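Local coordinates for inositol-1-monophosphatase (PDB 2P3N), which hydrolyses inositol 1-phosphate, fructose 1,6-bisphosphate and several other phosphate esters with the help of magnesium, and works as a homotetramer, at the interface of chains A and B and the interface of chains A and C. Coordinates in Å, arbitrary orientation; residue numbers count along the deposited sequence, not the author numbering. Chains: chain A/B/C, Inositol-1-monophosphatase.

Contact 1: the interface of chains A and B. Residues chain A 88-89; chain B 140, 145-147, 169, 187, 190.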
# COMPACT_ATOMS: atom_id res chain seq x y z
N VAL A 88 -3.84 19.58 2.30
CA VAL A 88 -4.49 20.14 3.48
C VAL A 88 -5.85 19.53 3.77
O VAL A 88 -6.18 19.27 4.92
CB VAL A 88 -4.65 21.69 3.33
CG1 VAL A 88 -5.65 22.23 4.34
CG2 VAL A 88 -3.30 22.36 3.54
N HIS A 89 -6.64 19.28 2.74
CA HIS A 89 -7.97 18.72 2.96
C HIS A 89 -7.98 17.22 3.15
O HIS A 89 -8.98 16.66 3.61
CB HIS A 89 -8.91 19.12 1.82
CG HIS A 89 -9.35 20.55 1.89
ND1 HIS A 89 -10.67 20.92 1.97
CD2 HIS A 89 -8.64 21.70 1.93
CE1 HIS A 89 -10.76 22.23 2.05
NE2 HIS A 89 -9.54 22.73 2.02
N ASN B 140 -15.08 23.15 7.91
CA ASN B 140 -14.96 24.37 7.13
C ASN B 140 -16.34 24.92 6.86
O ASN B 140 -17.08 24.39 6.03
CB ASN B 140 -14.23 24.09 5.82
CG ASN B 140 -12.89 23.46 6.04
OD1 ASN B 140 -12.11 23.92 6.88
ND2 ASN B 140 -12.59 22.40 5.30
N GLU B 145 -13.15 28.42 2.26
CA GLU B 145 -12.33 27.45 2.98
C GLU B 145 -12.74 26.04 2.57
O GLU B 145 -12.43 25.07 3.26
CB GLU B 145 -12.54 27.60 4.49
CG GLU B 145 -11.95 28.85 5.11
CD GLU B 145 -12.18 28.89 6.61
OE1 GLU B 145 -11.95 27.86 7.27
OE2 GLU B 145 -12.59 29.96 7.13
N CYS B 146 -13.43 25.95 1.44
CA CYS B 146 -13.92 24.67 0.94
C CYS B 146 -13.37 24.24 -0.41
O CYS B 146 -12.84 25.04 -1.17
CB CYS B 146 -15.46 24.69 0.85
SG CYS B 146 -16.34 24.65 2.42
N VAL B 147 -13.52 22.94 -0.67
CA VAL B 147 -13.13 22.30 -1.92
C VAL B 147 -14.37 21.47 -2.25
O VAL B 147 -14.83 20.69 -1.41
CB VAL B 147 -11.91 21.35 -1.75
CG1 VAL B 147 -11.87 20.35 -2.90
CG2 VAL B 147 -10.62 22.13 -1.76
N ARG B 169 -12.19 27.20 -2.72
CA ARG B 169 -10.75 27.04 -2.99
C ARG B 169 -10.55 26.28 -4.29
O ARG B 169 -9.80 26.71 -5.17
CB ARG B 169 -10.07 26.28 -1.85
CG ARG B 169 -9.65 27.13 -0.68
CD ARG B 169 -9.16 26.29 0.49
NE ARG B 169 -8.45 27.10 1.47
CZ ARG B 169 -8.11 26.68 2.69
NH1 ARG B 169 -8.41 25.45 3.08
NH2 ARG B 169 -7.45 27.50 3.50
N GLY B 187 -14.49 14.03 5.21
CA GLY B 187 -14.03 15.38 5.45
C GLY B 187 -12.94 15.79 4.47
O GLY B 187 -12.33 16.85 4.63
N ASP B 190 -15.80 19.06 1.11
CA ASP B 190 -16.87 19.71 1.82
C ASP B 190 -18.25 19.52 1.22
O ASP B 190 -19.27 19.66 1.90
CB ASP B 190 -16.50 21.18 1.96
CG ASP B 190 -15.12 21.35 2.55
OD1 ASP B 190 -14.22 21.81 1.81
OD2 ASP B 190 -14.94 20.98 3.73
O HOH W 1 -12.50 19.18 3.66

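Contact 2: the interface of chains A and B. Residues chain A 92-93, 116, 118, 183; chain B 92-93, 116, 118, 183.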
# COMPACT_ATOMS: atom_id res chain seq x y z
N PRO A 92 -5.71 12.44 -1.54
CA PRO A 92 -4.46 11.77 -1.93
C PRO A 92 -3.70 12.31 -3.14
O PRO A 92 -2.54 11.95 -3.35
CB PRO A 92 -4.88 10.32 -2.11
CG PRO A 92 -6.34 10.43 -2.52
CD PRO A 92 -6.85 11.50 -1.60
N ASN A 93 -4.32 13.19 -3.93
CA ASN A 93 -3.65 13.72 -5.12
C ASN A 93 -2.69 14.88 -4.90
O ASN A 93 -2.95 16.02 -5.30
CB ASN A 93 -4.67 14.10 -6.21
CG ASN A 93 -5.33 12.88 -6.82
OD1 ASN A 93 -6.23 12.28 -6.23
ND2 ASN A 93 -4.88 12.50 -8.00
N LEU A 116 -0.35 7.69 -2.56
CA LEU A 116 -0.71 6.72 -3.57
C LEU A 116 0.38 5.69 -3.79
O LEU A 116 0.13 4.67 -4.41
CB LEU A 116 -1.01 7.42 -4.90
CG LEU A 116 -2.11 8.49 -4.97
CD1 LEU A 116 -2.23 8.97 -6.41
CD2 LEU A 116 -3.44 7.92 -4.50
N GLU A 118 2.97 6.11 -5.67
CA GLU A 118 3.25 6.14 -7.09
C GLU A 118 4.47 7.00 -7.32
O GLU A 118 4.51 8.16 -6.90
CB GLU A 118 2.07 6.73 -7.85
CG GLU A 118 0.80 5.95 -7.65
CD GLU A 118 -0.34 6.49 -8.48
OE1 GLU A 118 -1.27 5.70 -8.77
OE2 GLU A 118 -0.30 7.70 -8.83
N TYR A 183 0.79 11.45 -15.40
CA TYR A 183 -0.23 10.48 -15.70
C TYR A 183 -0.39 10.29 -17.20
O TYR A 183 -0.76 9.21 -17.65
CB TYR A 183 -1.57 10.91 -15.08
CG TYR A 183 -1.78 10.37 -13.68
CD1 TYR A 183 -0.76 9.70 -12.99
CD2 TYR A 183 -3.00 10.54 -13.03
CE1 TYR A 183 -0.95 9.21 -11.69
CE2 TYR A 183 -3.20 10.07 -11.73
CZ TYR A 183 -2.17 9.41 -11.07
OH TYR A 183 -2.36 8.96 -9.77
N PRO B 92 -6.67 5.57 -10.62
CA PRO B 92 -6.96 5.03 -9.30
C PRO B 92 -8.34 5.31 -8.73
O PRO B 92 -8.80 4.58 -7.85
CB PRO B 92 -5.84 5.62 -8.43
CG PRO B 92 -5.54 6.92 -9.10
CD PRO B 92 -5.56 6.54 -10.57
N ASN B 93 -9.01 6.35 -9.22
CA ASN B 93 -10.33 6.70 -8.69
C ASN B 93 -11.52 5.94 -9.24
O ASN B 93 -12.28 6.44 -10.08
CB ASN B 93 -10.58 8.19 -8.82
CG ASN B 93 -9.85 8.99 -7.77
OD1 ASN B 93 -8.62 9.09 -7.78
ND2 ASN B 93 -10.61 9.54 -6.83
N LEU B 116 -6.54 2.44 -4.25
CA LEU B 116 -6.20 3.38 -3.18
C LEU B 116 -6.21 2.71 -1.82
O LEU B 116 -5.78 3.30 -0.85
CB LEU B 116 -7.19 4.54 -3.14
CG LEU B 116 -7.58 5.24 -4.44
CD1 LEU B 116 -8.68 6.22 -4.12
CD2 LEU B 116 -6.38 5.93 -5.06
N GLU B 118 -8.68 2.08 0.04
CA GLU B 118 -9.59 2.82 0.90
C GLU B 118 -10.92 2.11 0.97
O GLU B 118 -11.50 1.74 -0.05
CB GLU B 118 -9.80 4.23 0.34
CG GLU B 118 -8.56 5.10 0.34
CD GLU B 118 -8.81 6.44 -0.31
OE1 GLU B 118 -7.87 7.28 -0.35
OE2 GLU B 118 -9.95 6.66 -0.78
N TYR B 183 -16.08 10.67 0.40
CA TYR B 183 -15.08 11.67 0.76
C TYR B 183 -15.61 12.84 1.58
O TYR B 183 -14.88 13.39 2.40
CB TYR B 183 -14.36 12.20 -0.48
CG TYR B 183 -13.20 11.33 -0.93
CD1 TYR B 183 -12.72 10.29 -0.12
CD2 TYR B 183 -12.58 11.54 -2.17
CE1 TYR B 183 -11.65 9.49 -0.54
CE2 TYR B 183 -11.52 10.75 -2.59
CZ TYR B 183 -11.06 9.72 -1.78
OH TYR B 183 -10.02 8.92 -2.22
O HOH W 2 -6.25 9.12 -6.19

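Contact 3: the interface of chains A and C. Residues chain A 133-134, 136; chain C 5, 8-9, 12.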
# COMPACT_ATOMS: atom_id res chain seq x y z
N GLU A 133 8.72 -0.11 -13.57
CA GLU A 133 8.33 -0.63 -14.88
C GLU A 133 8.12 0.47 -15.92
O GLU A 133 7.79 1.62 -15.59
CB GLU A 133 7.06 -1.48 -14.75
CG GLU A 133 5.82 -0.71 -14.35
CD GLU A 133 4.62 -1.61 -14.23
OE1 GLU A 133 4.63 -2.47 -13.32
OE2 GLU A 133 3.68 -1.46 -15.05
N ARG A 134 8.30 0.10 -17.18
CA ARG A 134 8.15 1.05 -18.27
C ARG A 134 6.73 1.55 -18.46
O ARG A 134 5.76 0.81 -18.28
CB ARG A 134 8.63 0.41 -19.58
CG ARG A 134 10.10 0.03 -19.61
CD ARG A 134 10.95 1.18 -19.10
NE ARG A 134 10.62 2.43 -19.77
CZ ARG A 134 11.00 2.74 -21.00
NH1 ARG A 134 11.74 1.90 -21.71
NH2 ARG A 134 10.62 3.90 -21.54
N ARG A 136 4.33 4.26 -21.14
CA ARG A 136 4.28 4.93 -22.45
C ARG A 136 2.89 5.54 -22.56
O ARG A 136 1.89 4.91 -22.19
CB ARG A 136 4.48 3.92 -23.58
CG ARG A 136 5.81 3.20 -23.52
CD ARG A 136 5.81 1.94 -24.37
NE ARG A 136 6.72 0.95 -23.80
CZ ARG A 136 6.50 0.32 -22.64
NH1 ARG A 136 5.41 0.58 -21.92
NH2 ARG A 136 7.39 -0.56 -22.20
N ASP C 5 11.20 -6.03 -18.08
CA ASP C 5 9.97 -5.25 -17.96
C ASP C 5 8.80 -6.20 -18.19
O ASP C 5 7.74 -6.04 -17.59
CB ASP C 5 9.94 -4.14 -19.00
CG ASP C 5 8.80 -3.16 -18.79
OD1 ASP C 5 8.78 -2.48 -17.75
OD2 ASP C 5 7.92 -3.08 -19.67
N ILE C 8 8.51 -8.12 -14.83
CA ILE C 8 7.97 -7.33 -13.74
C ILE C 8 6.46 -7.15 -13.88
O ILE C 8 5.70 -7.32 -12.93
CB ILE C 8 8.64 -5.93 -13.71
CG1 ILE C 8 10.14 -6.09 -13.49
CG2 ILE C 8 8.01 -5.06 -12.63
CD1 ILE C 8 10.91 -4.81 -13.65
N LYS C 9 6.02 -6.82 -15.09
CA LYS C 9 4.60 -6.60 -15.34
C LYS C 9 3.75 -7.86 -15.19
O LYS C 9 2.64 -7.82 -14.63
CB LYS C 9 4.41 -5.96 -16.72
CG LYS C 9 4.96 -4.54 -16.76
CD LYS C 9 4.88 -3.91 -18.14
CE LYS C 9 5.37 -2.47 -18.09
NZ LYS C 9 5.60 -1.90 -19.45
N ARG C 12 3.54 -8.86 -11.42
CA ARG C 12 2.75 -7.89 -10.69
C ARG C 12 1.27 -8.12 -10.98
O ARG C 12 0.44 -8.07 -10.07
CB ARG C 12 3.17 -6.47 -11.09
CG ARG C 12 4.36 -5.97 -10.27
CD ARG C 12 4.86 -4.62 -10.76
NE ARG C 12 5.90 -4.07 -9.89
CZ ARG C 12 6.45 -2.87 -10.04
NH1 ARG C 12 6.05 -2.08 -11.04
NH2 ARG C 12 7.38 -2.44 -9.20

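Contact 1: the interface of chains A and B
A:His89, at the end of helix 84-89, reaches into chain B and puts its imidazole between B:Arg169 on one flank and B:Asp190 on the other. The ring stands steeply to both flat groups, its plane 72° from that of the guanidinium. On the arginine flank, NH1 of B:Arg169 donates to A:His89 NE2 at 3.1 Å. The histidine nitrogen lies at the edge of the guanidinium, in its plane; NH1 is tilted somewhat from the imidazole plane, and the bond is moderately bent, 147° at the hydrogen. An extended chain from CG to NE carries the guanidinium up to the ring. One face of the imidazole rests on B:Val147, whose methyl CG2 lies over the ring centre, 3.9 Å from the centroid, in a CH-pi contact. B:Asp190 OD1 comes up in the ring plane at the ND1-CE1 edge, 3.5 Å from A:His89 CE1. That carboxylate is itself held by its own chain: the backbone N of B:Val147 bonds to the anti lone pair of OD1, and the amide ND2 of B:Asn140 reaches OD2 from the syn side, tilted out of the carboxylate plane. With CG anti to the carbonyl carbon (chi1 -75°), A:His89 swings its ring towards chain B, and the ring's own rotation turns ND1 to a bridging water. Water 1 lies 3.0 Å from A:His89 ND1 and also contacts the carbonyl O of B:Gly187 and the carboxylate OD2 of B:Asp190.

Contact 2: the interface of chains A and B
The phenol rings of A:Tyr183 and B:Tyr183 meet the partner chain through their hydroxyl ends, each directed at the pyrrolidine of the opposite Pro92. A:Glu118 OE2 lies at the edge of the A:Tyr183 ring, in its plane, and takes the hydroxyl's hydrogen bond on its syn lone pair at 2.6 Å from OH. The same bond in chain B, from B:Tyr183 OH to B:Glu118 OE2, is 2.7 Å. With its hydroxyl tied back in this way, A:Tyr183 presents OH to B:Pro92 CG at 3.8 Å; B:Tyr183 OH stands 4.0 Å from A:Pro92 CG. Between these flanks A:Leu116 and B:Leu116 lie side by side, pointing the same way, and their CD2 methyls touch at 3.6 Å. Each leucine has CG anti to its carbonyl carbon (chi1 -58° in A, -46° in B), which carries the branched end to its twin. A water joins the two amides near the local two-fold: water 2 is 3.2 Å from A:Asn93 OD1 and 2.9 Å from B:Asn93 OD1. Apolar contact between like residues, framed by tyrosine-glutamate pairs and bridged by water, makes this patch a self-complementary part of the A-B interface, one of the surfaces through which the homotetramer is built.

Contact 3: the interface of chains A and C
The ammonium C:Lys9 NZ is shared between the two chains, donating to A:Arg134 O across the contact at 3.0 Å, from above the carbonyl plane. Within its own helix, C:Lys9 NZ also bonds to the syn lone pair of C:Asp5 OD2 at 2.6 Å. The other oxygen of that acid faces chain A: the backbone N of A:Arg134 donates to C:Asp5 OD1 at 2.7 Å, nearly straight, from the syn side but well out of the carboxylate plane. C:Asp5 CG stands anti to its backbone N (chi1 -171°), which turns the acid off helix 2-21 towards strand 133-134. The extended lysine chain crosses A:Glu133, and C:Lys9 CE lies 3.9 Å from A:Glu133 CB. A methionine in place of C:Lys9 would probably keep some of this aliphatic contact but leave A:Arg134 O without its cross-chain donor and C:Asp5 OD2 without the lysine's charge. The guanidinium of A:Arg136, poorly ordered, adds at most a loose salt bridge to C:Asp5. Further along the helix, C:Arg12 forms a firmer salt bridge with A:Glu133, their flat groups only 22° apart. C:Arg12 NH1 donates to A:Glu133 OE1 at 2.7 Å, on the anti side and tilted out of the carboxylate plane, while the oxygen stays close to the guanidinium plane.

Contact 1 and contact 2 belong to the same two-fold A-B interface, their C-alpha centres about 18 Å apart. They share no residue, but the chain links them closely: the end of helix 84-89 used in contact 1 runs within a few residues into the loop of contact 2, and in chain B helix 177-186 ends just before the glycine of contact 1. Contact 3 lies about 20 Å from contact 2 and 36 Å from contact 1, on a separate A-C surface made by strand 133-134 and helix 2-21. Each subunit therefore engages different neighbours through different elements, which fits two distinct two-fold interfaces in the homotetramer.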